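Local coordinates for octaprenyl Pyrophosphate Synthase (Helicobacter pylori, PDB 3TC1), which probably catalyses the chain elongation of a shorter allylic diphosphate with isopentenyl diphosphate units to give octaprenyl diphosphate, at residues Cys147-Lys152 with Pro228-Tyr233. Numbering follows the deposited sequence.
Sequences CFNSDK and PYLLLY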
loop_
_atom_site.group_PDB
_atom_site.type_symbol
_atom_site.label_atom_id
_atom_site.label_comp_id
_atom_site.label_asym_id
_atom_site.label_seq_id
_atom_site.Cartn_x
_atom_site.Cartn_y
_atom_site.Cartn_z
ATOM N N CYS B 147 24.561 1.484 -5.217
ATOM C CA CYS B 147 25.963 1.853 -5.400
ATOM C C CYS B 147 26.079 3.362 -5.542
ATOM O O CYS B 147 25.091 4.037 -5.832
ATOM C CB CYS B 147 26.551 1.167 -6.637
ATOM S SG CYS B 147 25.879 1.737 -8.206
ATOM N N PHE B 148 27.278 3.891 -5.327
ATOM C CA PHE B 148 27.486 5.327 -5.444
ATOM C C PHE B 148 26.959 5.792 -6.797
ATOM O O PHE B 148 27.213 5.152 -7.818
ATOM C CB PHE B 148 28.974 5.667 -5.334
ATOM C CG PHE B 148 29.268 7.135 -5.468
ATOM C CD1 PHE B 148 29.158 7.984 -4.372
ATOM C CD2 PHE B 148 29.622 7.673 -6.703
ATOM C CE1 PHE B 148 29.397 9.350 -4.507
ATOM C CE2 PHE B 148 29.860 9.032 -6.850
ATOM C CZ PHE B 148 29.748 9.874 -5.749
ATOM N N ASN B 149 26.221 6.899 -6.800
ATOM C CA ASN B 149 25.667 7.440 -8.039
ATOM C C ASN B 149 26.180 8.845 -8.349
ATOM O O ASN B 149 26.104 9.735 -7.505
ATOM C CB ASN B 149 24.139 7.496 -7.969
ATOM C CG ASN B 149 23.547 8.298 -9.110
ATOM O OD1 ASN B 149 23.843 8.034 -10.275
ATOM N ND2 ASN B 149 22.715 9.289 -8.784
ATOM N N SER B 150 26.680 9.044 -9.566
ATOM C CA SER B 150 27.184 10.354 -9.963
ATOM C C SER B 150 26.290 11.001 -11.024
ATOM O O SER B 150 26.568 12.111 -11.481
ATOM C CB SER B 150 28.608 10.230 -10.511
ATOM O OG SER B 150 28.600 9.575 -11.765
ATOM N N ASP B 151 25.227 10.302 -11.418
ATOM C CA ASP B 151 24.305 10.820 -12.430
ATOM C C ASP B 151 23.257 11.687 -11.745
ATOM O O ASP B 151 22.329 11.171 -11.119
ATOM C CB ASP B 151 23.610 9.668 -13.167
ATOM C CG ASP B 151 22.769 10.147 -14.351
ATOM O OD1 ASP B 151 22.361 11.330 -14.373
ATOM O OD2 ASP B 151 22.503 9.331 -15.257
ATOM N N LYS B 152 23.405 13.003 -11.864
ATOM C CA LYS B 152 22.463 13.919 -11.235
ATOM C C LYS B 152 21.038 13.788 -11.762
ATOM O O LYS B 152 20.087 14.070 -11.040
ATOM C CB LYS B 152 22.930 15.372 -11.395
ATOM C CG LYS B 152 24.041 15.770 -10.437
ATOM C CD LYS B 152 24.287 17.275 -10.431
ATOM C CE LYS B 152 24.852 17.763 -11.752
ATOM N NZ LYS B 152 25.297 19.186 -11.663
ATOM N N PRO B 228 24.366 17.444 -2.296
ATOM C CA PRO B 228 25.674 17.861 -1.782
ATOM C C PRO B 228 26.799 16.933 -2.250
ATOM O O PRO B 228 27.864 17.389 -2.653
ATOM C CB PRO B 228 25.482 17.803 -0.268
ATOM C CG PRO B 228 24.032 18.147 -0.106
ATOM C CD PRO B 228 23.378 17.349 -1.209
ATOM N N TYR B 229 26.552 15.627 -2.190
ATOM C CA TYR B 229 27.547 14.633 -2.591
ATOM C C TYR B 229 27.786 14.649 -4.093
ATOM O O TYR B 229 28.910 14.445 -4.554
ATOM C CB TYR B 229 27.093 13.241 -2.131
ATOM C CG TYR B 229 27.111 13.099 -0.624
ATOM C CD1 TYR B 229 28.283 12.741 0.051
ATOM C CD2 TYR B 229 25.971 13.371 0.134
ATOM C CE1 TYR B 229 28.317 12.658 1.444
ATOM C CE2 TYR B 229 25.998 13.293 1.531
ATOM C CZ TYR B 229 27.172 12.935 2.176
ATOM O OH TYR B 229 27.194 12.844 3.550
ATOM N N LEU B 230 26.724 14.891 -4.857
ATOM C CA LEU B 230 26.833 14.960 -6.307
ATOM C C LEU B 230 27.679 16.171 -6.714
ATOM O O LEU B 230 28.593 16.058 -7.529
ATOM C CB LEU B 230 25.434 15.062 -6.927
ATOM C CG LEU B 230 24.624 13.766 -6.794
ATOM C CD1 LEU B 230 23.138 14.038 -6.963
ATOM C CD2 LEU B 230 25.140 12.768 -7.836
ATOM N N LEU B 231 27.365 17.328 -6.142
ATOM C CA LEU B 231 28.105 18.551 -6.452
ATOM C C LEU B 231 29.559 18.439 -5.988
ATOM O O LEU B 231 30.474 18.901 -6.669
ATOM C CB LEU B 231 27.426 19.760 -5.796
ATOM C CG LEU B 231 26.019 20.097 -6.309
ATOM C CD1 LEU B 231 25.454 21.279 -5.541
ATOM C CD2 LEU B 231 26.082 20.414 -7.802
ATOM N N LEU B 232 29.769 17.825 -4.827
ATOM C CA LEU B 232 31.123 17.642 -4.305
ATOM C C LEU B 232 31.931 16.745 -5.236
ATOM O O LEU B 232 33.055 17.069 -5.609
ATOM C CB LEU B 232 31.091 17.004 -2.907
ATOM C CG LEU B 232 32.485 16.704 -2.325
ATOM C CD1 LEU B 232 33.258 18.016 -2.143
ATOM C CD2 LEU B 232 32.356 15.976 -0.995
ATOM N N TYR B 233 31.344 15.612 -5.608
ATOM C CA TYR B 233 32.000 14.645 -6.486
ATOM C C TYR B 233 32.519 15.271 -7.783
ATOM O O TYR B 233 33.580 14.898 -8.282
ATOM C CB TYR B 233 31.032 13.509 -6.837
ATOM C CG TYR B 233 31.662 12.444 -7.698
ATOM C CD1 TYR B 233 32.532 11.502 -7.149
ATOM C CD2 TYR B 233 31.423 12.399 -9.071
ATOM C CE1 TYR B 233 33.150 10.544 -7.944
ATOM C CE2 TYR B 233 32.037 11.446 -9.875
ATOM C CZ TYR B 233 32.896 10.523 -9.304
ATOM O OH TYR B 233 33.492 9.568 -10.088
#
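The ring of Tyr233 carries Phe148 over one face, with CE2 of Phe148 3.6 Å above the plane and displaced toward the rim, while CB of Ser150 meets the CD2–CE2 side of the same ring obliquely. The two ring planes cross obliquely at 52°, and closest approach is 3.5 Å from Phe148 CZ to Tyr233 CD1. Within the all-helical polyprenyl synthetase fold, this apolar contact packs the loop leading into helix 152-177 against the short helix 227-233. Phe220, Leu244 and Ile245 also touch Phe148. The loop exemplifies how polar turns fix a backbone that apolar side chains then pack: in an Asx turn, Asn149 OD1 accepts from Asp151 N at 2.9 Å, the donor lying above the carbonyl plane, and ND2 returns a bond to Asp151 O, so both ends of the amide are gripped, which restrains its rotation. Asp151 then N-caps the next helix through OD1 and Gln153 N. Beyond the cap, Lys152 runs past Leu230 in the opposite direction, its CG 3.8 Å from Leu230 CB, before NZ reaches a salt bridge with Glu234. Leu230 CD2 presses on the buried backbone carbonyl O of Asn149, 3.2 Å away, an atom with no partner in the model.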